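Local coordinates for protein F420-dependent methylenetetrahydromethanopterin dehydrogenase (Methanopyrus kandleri, PDB 1QV9) that catalyses the reversible, coenzyme F420-dependent reduction of methenyl-tetrahydromethanopterin to methylene-tetrahydromethanopterin in methanogenesis from carbon dioxide, at residues Val119-Met124 against Ala205-Ala210; Ala138-Asp143 against Glu239-Ala244. All blocks are in the same frame, centred on the assembly; numbering follows the deposited sequence.

Interaction 1: Val119-Met124 against Ala205-Ala210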
loop_
_atom_site.group_PDB
_atom_site.type_symbol
_atom_site.label_atom_id
_atom_site.label_comp_id
_atom_site.label_asym_id
_atom_site.label_seq_id
_atom_site.Cartn_x
_atom_site.Cartn_y
_atom_site.Cartn_z
ATOM N N VAL A 119 -14.325 -1.927 -27.324
ATOM C CA VAL A 119 -13.363 -1.725 -26.263
ATOM C C VAL A 119 -12.880 -3.077 -25.755
ATOM O O VAL A 119 -13.575 -3.757 -24.970
ATOM C CB VAL A 119 -14.038 -0.894 -25.131
ATOM C CG1 VAL A 119 -13.037 -0.559 -24.033
ATOM C CG2 VAL A 119 -14.578 0.400 -25.744
ATOM N N LYS A 120 -11.684 -3.478 -26.190
ATOM C CA LYS A 120 -11.189 -4.800 -25.791
ATOM C C LYS A 120 -10.976 -4.968 -24.285
ATOM O O LYS A 120 -11.220 -6.020 -23.725
ATOM C CB LYS A 120 -9.924 -5.179 -26.601
ATOM C CG LYS A 120 -10.196 -5.124 -28.093
ATOM C CD LYS A 120 -9.027 -5.628 -28.962
ATOM C CE LYS A 120 -9.018 -7.144 -28.986
ATOM N NZ LYS A 120 -7.927 -7.675 -29.862
ATOM N N PRO A 121 -10.533 -3.906 -23.595
ATOM C CA PRO A 121 -10.362 -4.122 -22.150
ATOM C C PRO A 121 -11.674 -4.151 -21.323
ATOM O O PRO A 121 -11.619 -4.382 -20.100
ATOM C CB PRO A 121 -9.463 -2.976 -21.689
ATOM C CG PRO A 121 -9.313 -2.049 -22.872
ATOM C CD PRO A 121 -9.732 -2.781 -24.106
ATOM N N ASP A 122 -12.823 -3.936 -21.970
ATOM C CA ASP A 122 -14.126 -3.942 -21.269
ATOM C C ASP A 122 -14.521 -5.398 -21.178
ATOM O O ASP A 122 -15.409 -5.879 -21.896
ATOM C CB ASP A 122 -15.143 -3.156 -22.102
ATOM C CG ASP A 122 -16.247 -2.558 -21.273
ATOM O OD1 ASP A 122 -16.659 -3.219 -20.291
ATOM O OD2 ASP A 122 -16.730 -1.443 -21.618
ATOM N N ALA A 123 -13.875 -6.076 -20.247
ATOM C CA ALA A 123 -13.991 -7.526 -20.103
ATOM C C ALA A 123 -15.200 -8.113 -19.405
ATOM O O ALA A 123 -15.683 -7.586 -18.420
ATOM C CB ALA A 123 -12.728 -8.018 -19.388
HETATM N N MSE A 124 -15.717 -9.213 -19.938
HETATM C CA MSE A 124 -16.856 -9.884 -19.311
HETATM C C MSE A 124 -16.439 -10.342 -17.907
HETATM O O MSE A 124 -15.317 -10.809 -17.689
HETATM C CB MSE A 124 -17.277 -11.096 -20.144
HETATM C CG MSE A 124 -18.533 -11.784 -19.639
HETATM SE SE MSE A 124 -18.842 -13.428 -20.626
HETATM C CE MSE A 124 -18.029 -14.669 -19.395
ATOM N N ALA A 205 -0.154 -1.417 -19.019
ATOM C CA ALA A 205 -0.197 -2.682 -18.273
ATOM C C ALA A 205 -1.624 -2.908 -17.739
ATOM O O ALA A 205 -2.134 -4.019 -17.734
ATOM C CB ALA A 205 0.774 -2.667 -17.110
ATOM N N ALA A 206 -2.279 -1.868 -17.222
ATOM C CA ALA A 206 -3.624 -2.066 -16.752
ATOM C C ALA A 206 -4.599 -2.536 -17.846
ATOM O O ALA A 206 -5.441 -3.371 -17.590
ATOM C CB ALA A 206 -4.157 -0.732 -16.095
ATOM N N LEU A 207 -4.502 -1.984 -19.046
ATOM C CA LEU A 207 -5.413 -2.335 -20.115
ATOM C C LEU A 207 -5.082 -3.734 -20.620
ATOM O O LEU A 207 -6.002 -4.444 -21.020
ATOM C CB LEU A 207 -5.329 -1.358 -21.301
ATOM C CG LEU A 207 -5.811 0.062 -20.996
ATOM C CD1 LEU A 207 -5.941 0.824 -22.330
ATOM C CD2 LEU A 207 -7.221 0.016 -20.343
ATOM N N GLU A 208 -3.809 -4.113 -20.576
ATOM C CA GLU A 208 -3.453 -5.457 -21.035
ATOM C C GLU A 208 -4.068 -6.448 -20.062
ATOM O O GLU A 208 -4.701 -7.440 -20.479
ATOM C CB GLU A 208 -1.931 -5.638 -21.105
ATOM C CG GLU A 208 -1.569 -7.065 -21.550
ATOM C CD GLU A 208 -1.850 -7.304 -23.014
ATOM O OE1 GLU A 208 -1.955 -8.505 -23.389
ATOM O OE2 GLU A 208 -1.992 -6.319 -23.784
ATOM N N ILE A 209 -3.921 -6.209 -18.753
ATOM C CA ILE A 209 -4.490 -7.135 -17.779
ATOM C C ILE A 209 -6.019 -7.193 -17.907
ATOM O O ILE A 209 -6.621 -8.260 -17.833
ATOM C CB ILE A 209 -4.073 -6.728 -16.332
ATOM C CG1 ILE A 209 -2.563 -6.889 -16.178
ATOM C CG2 ILE A 209 -4.918 -7.508 -15.288
ATOM C CD1 ILE A 209 -2.000 -6.394 -14.835
ATOM N N ALA A 210 -6.667 -6.042 -18.058
ATOM C CA ALA A 210 -8.100 -5.991 -18.231
ATOM C C ALA A 210 -8.521 -6.790 -19.465
ATOM O O ALA A 210 -9.488 -7.518 -19.402
ATOM C CB ALA A 210 -8.572 -4.501 -18.341
#
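Pro121 and Ala123, in the loop that leaves the carboxyl end of strand 115-119, rest on Leu207 and Ala210 of helix 197-223, where the alpha/beta domain sits on the helical bundle. The case illustrates how a tight turn can join two layers of a fold without a hydrogen bond between segments 119-124 and 205-210. A type I beta turn runs from Val119 to Asp122, closed by Asp122 N to Val119 O at 3.1 Å, with Pro121 at its third position. Pro121 points toward the helix, and its ring meets it through CB and CG. Its CB touches Ala210 CB at 3.8 Å, while CG meets the CD2 branch of Leu207 at 3.9 Å, the two side chains lying obliquely across each other. Leu207 offers that branch because its CG stands anti to the carbonyl carbon (chi1 -67°), which carries the isobutyl group to the flank of the helix beside the proline. Ala210 CB has a second partner in the same residue: Pro121 O, at 3.5 Å. An inverse gamma turn centred on Asp122 then redirects the chain, helped by a weak bond from Ala123 N to Pro121 O. Past this turn Ala123 points its methyl at the helix backbone, where CB comes within 3.3 Å of Ala210 O. Ala123 and Ala210 are both alanines, consistent with so close an approach, and all four touching residues are buried. Asp122 turns the other way, its carboxylate accepting hydrogen bonds from Gly15 N and Thr16 N at the start of helix 15-19. The turn is thus held between helix 197-223, on the side of Pro121 and Ala123, and the start of helix 15-19, which Asp122 meets, while Val147 of helix 134-150 packs against Leu207 and strand 115-119 leads back into the parallel sheet.

Interaction 2: Ala138-Asp143 against Glu239-Ala244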
loop_
_atom_site.group_PDB
_atom_site.type_symbol
_atom_site.label_atom_id
_atom_site.label_comp_id
_atom_site.label_asym_id
_atom_site.label_seq_id
_atom_site.Cartn_x
_atom_site.Cartn_y
_atom_site.Cartn_z
ATOM N N ALA A 138 -20.998 -5.295 -8.599
ATOM C CA ALA A 138 -20.748 -3.835 -8.450
ATOM C C ALA A 138 -19.273 -3.555 -8.161
ATOM O O ALA A 138 -18.711 -2.571 -8.693
ATOM C CB ALA A 138 -21.636 -3.235 -7.336
ATOM N N ILE A 139 -18.614 -4.393 -7.350
ATOM C CA ILE A 139 -17.198 -4.206 -7.052
ATOM C C ILE A 139 -16.388 -4.346 -8.337
ATOM O O ILE A 139 -15.494 -3.562 -8.624
ATOM C CB ILE A 139 -16.723 -5.216 -6.002
ATOM C CG1 ILE A 139 -17.419 -4.872 -4.678
ATOM C CG2 ILE A 139 -15.200 -5.220 -5.895
ATOM C CD1 ILE A 139 -17.106 -5.859 -3.567
ATOM N N TYR A 140 -16.692 -5.360 -9.144
ATOM C CA TYR A 140 -15.967 -5.516 -10.396
ATOM C C TYR A 140 -16.168 -4.318 -11.314
ATOM O O TYR A 140 -15.209 -3.834 -11.908
ATOM C CB TYR A 140 -16.480 -6.788 -11.124
ATOM C CG TYR A 140 -15.841 -7.047 -12.464
ATOM C CD1 TYR A 140 -14.719 -7.859 -12.550
ATOM C CD2 TYR A 140 -16.360 -6.477 -13.637
ATOM C CE1 TYR A 140 -14.108 -8.127 -13.807
ATOM C CE2 TYR A 140 -15.754 -6.720 -14.890
ATOM C CZ TYR A 140 -14.640 -7.554 -14.956
ATOM O OH TYR A 140 -14.084 -7.823 -16.200
ATOM N N ASN A 141 -17.422 -3.892 -11.440
ATOM C CA ASN A 141 -17.684 -2.731 -12.294
ATOM C C ASN A 141 -16.966 -1.490 -11.768
ATOM O O ASN A 141 -16.561 -0.649 -12.583
ATOM C CB ASN A 141 -19.163 -2.493 -12.468
ATOM C CG ASN A 141 -19.714 -3.391 -13.540
ATOM O OD1 ASN A 141 -20.246 -4.468 -13.264
ATOM N ND2 ASN A 141 -19.528 -2.978 -14.788
ATOM N N ALA A 142 -16.835 -1.351 -10.455
ATOM C CA ALA A 142 -16.084 -0.197 -9.905
ATOM C C ALA A 142 -14.628 -0.267 -10.360
ATOM O O ALA A 142 -14.037 0.731 -10.749
ATOM C CB ALA A 142 -16.151 -0.198 -8.355
ATOM N N ASP A 143 -14.021 -1.462 -10.315
ATOM C CA ASP A 143 -12.655 -1.593 -10.737
ATOM C C ASP A 143 -12.509 -1.344 -12.233
ATOM O O ASP A 143 -11.558 -0.648 -12.652
ATOM C CB ASP A 143 -12.118 -2.986 -10.372
ATOM C CG ASP A 143 -11.794 -3.108 -8.890
ATOM O OD1 ASP A 143 -11.502 -2.075 -8.226
ATOM O OD2 ASP A 143 -11.820 -4.251 -8.373
ATOM N N GLU A 239 -9.757 -10.860 -9.218
ATOM C CA GLU A 239 -8.535 -10.400 -8.553
ATOM C C GLU A 239 -7.641 -9.681 -9.579
ATOM O O GLU A 239 -6.969 -8.705 -9.234
ATOM C CB GLU A 239 -7.741 -11.548 -7.895
ATOM C CG GLU A 239 -8.506 -12.283 -6.789
ATOM C CD GLU A 239 -8.704 -11.478 -5.497
ATOM O OE1 GLU A 239 -9.616 -11.855 -4.720
ATOM O OE2 GLU A 239 -7.928 -10.503 -5.260
HETATM N N MSE A 240 -7.597 -10.158 -10.824
HETATM C CA MSE A 240 -6.795 -9.496 -11.868
HETATM C C MSE A 240 -7.306 -8.075 -12.093
HETATM O O MSE A 240 -6.485 -7.146 -12.183
HETATM C CB MSE A 240 -6.891 -10.270 -13.176
HETATM C CG MSE A 240 -6.194 -11.585 -13.046
HETATM SE SE MSE A 240 -6.591 -12.734 -14.621
HETATM C CE MSE A 240 -5.647 -11.695 -15.952
HETATM N N MSE A 241 -8.619 -7.942 -12.202
HETATM C CA MSE A 241 -9.212 -6.625 -12.484
HETATM C C MSE A 241 -8.953 -5.649 -11.333
HETATM O O MSE A 241 -8.727 -4.448 -11.587
HETATM C CB MSE A 241 -10.699 -6.747 -12.775
HETATM C CG MSE A 241 -11.329 -5.438 -13.241
HETATM SE SE MSE A 241 -10.609 -4.733 -14.952
HETATM C CE MSE A 241 -11.522 -5.997 -16.154
ATOM N N ARG A 242 -8.974 -6.146 -10.104
ATOM C CA ARG A 242 -8.688 -5.270 -8.946
ATOM C C ARG A 242 -7.242 -4.743 -9.065
ATOM O O ARG A 242 -6.974 -3.564 -8.773
ATOM C CB ARG A 242 -8.903 -6.053 -7.640
ATOM C CG ARG A 242 -8.366 -5.385 -6.376
ATOM C CD ARG A 242 -8.909 -6.166 -5.182
ATOM N NE ARG A 242 -8.403 -5.634 -3.913
ATOM C CZ ARG A 242 -7.233 -5.971 -3.375
ATOM N NH1 ARG A 242 -6.843 -5.437 -2.205
ATOM N NH2 ARG A 242 -6.433 -6.864 -3.969
ATOM N N LYS A 243 -6.283 -5.558 -9.513
ATOM C CA LYS A 243 -4.911 -5.075 -9.681
ATOM C C LYS A 243 -4.754 -4.141 -10.883
ATOM O O LYS A 243 -3.901 -3.252 -10.881
ATOM C CB LYS A 243 -3.917 -6.246 -9.803
ATOM C CG LYS A 243 -3.736 -6.933 -8.439
ATOM C CD LYS A 243 -3.324 -5.906 -7.355
ATOM C CE LYS A 243 -2.901 -6.539 -6.024
ATOM N NZ LYS A 243 -4.040 -7.208 -5.395
ATOM N N ALA A 244 -5.544 -4.367 -11.936
ATOM C CA ALA A 244 -5.501 -3.468 -13.074
ATOM C C ALA A 244 -5.983 -2.088 -12.563
ATOM O O ALA A 244 -5.411 -1.088 -12.975
ATOM C CB ALA A 244 -6.413 -3.985 -14.244
#
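Tyr140 and Met241 form the dense part of a helix-helix contact in the bundle, where segment 138-143 of helix 134-150 runs beside segment 239-244 of helix 227-257 with axes 9.1 Å apart and N-to-C directions 35° apart. Their pairing is a Met-aromatic contact, Met241 being modelled as selenomethionine. The side chain of Met241 leaves with CG anti to the backbone N (chi1 -173°) and then bends at both following torsions, so that it lies across the tyrosine at about a right angle: CB lies 3.8 Å from Tyr140 CE1, and SE stands obliquely 5.4 Å from the centre of the Tyr140 ring. The phenol is anchored as well as packed, since Tyr140 OH is hydrogen-bonded to the carbonyl oxygen of Ala123. A phenylalanine here would probably keep much of the ring packing but leave Ala123 O without its hydroxyl mate.

The other side of the contact, where Asp143 and Arg242 are partly exposed, is looser. These two side chains run alongside each other in the same direction, yet they form no salt bridge: Asp143 OD2 is 5.8 Å from Arg242 NE. The carboxylate instead lies against the root of the arginine, with OD2 3.3 Å from Arg242 CA. Arg242, extended from CG to NE, carries its guanidinium onward, forming salt bridges with Asp249 of the third subunit and Glu250 of the second, so that its charge is paired across subunit interfaces. Back at the packed end, the selenomethionine methyl finishes against the phenol, Met241 CE lying 3.1 Å from Tyr140 OH.

Overall arrangement
Interactions 1 and 2, with centres 11 Å apart, show how one loop can couple a sheet to successive helices. The shared residue is Ala123, whose methyl belongs to interaction 1 and also touches Met241, while its carbonyl oxygen reaches interaction 2 through Tyr140 OH at 2.7 Å. Helices 197-223 and 227-257 also touch each other directly, Ala206 CB lying 3.4 Å from Ala244 O and Ile209 CG2 3.5 Å from Met240 O. Both contacts border the second subunit, and both segments of interaction 2 also meet the third. The loop 119-124 follows the carboxyl end of a strand, where parallel alpha/beta folds usually bind ligands, but neither contact itself holds a bound substrate or F420.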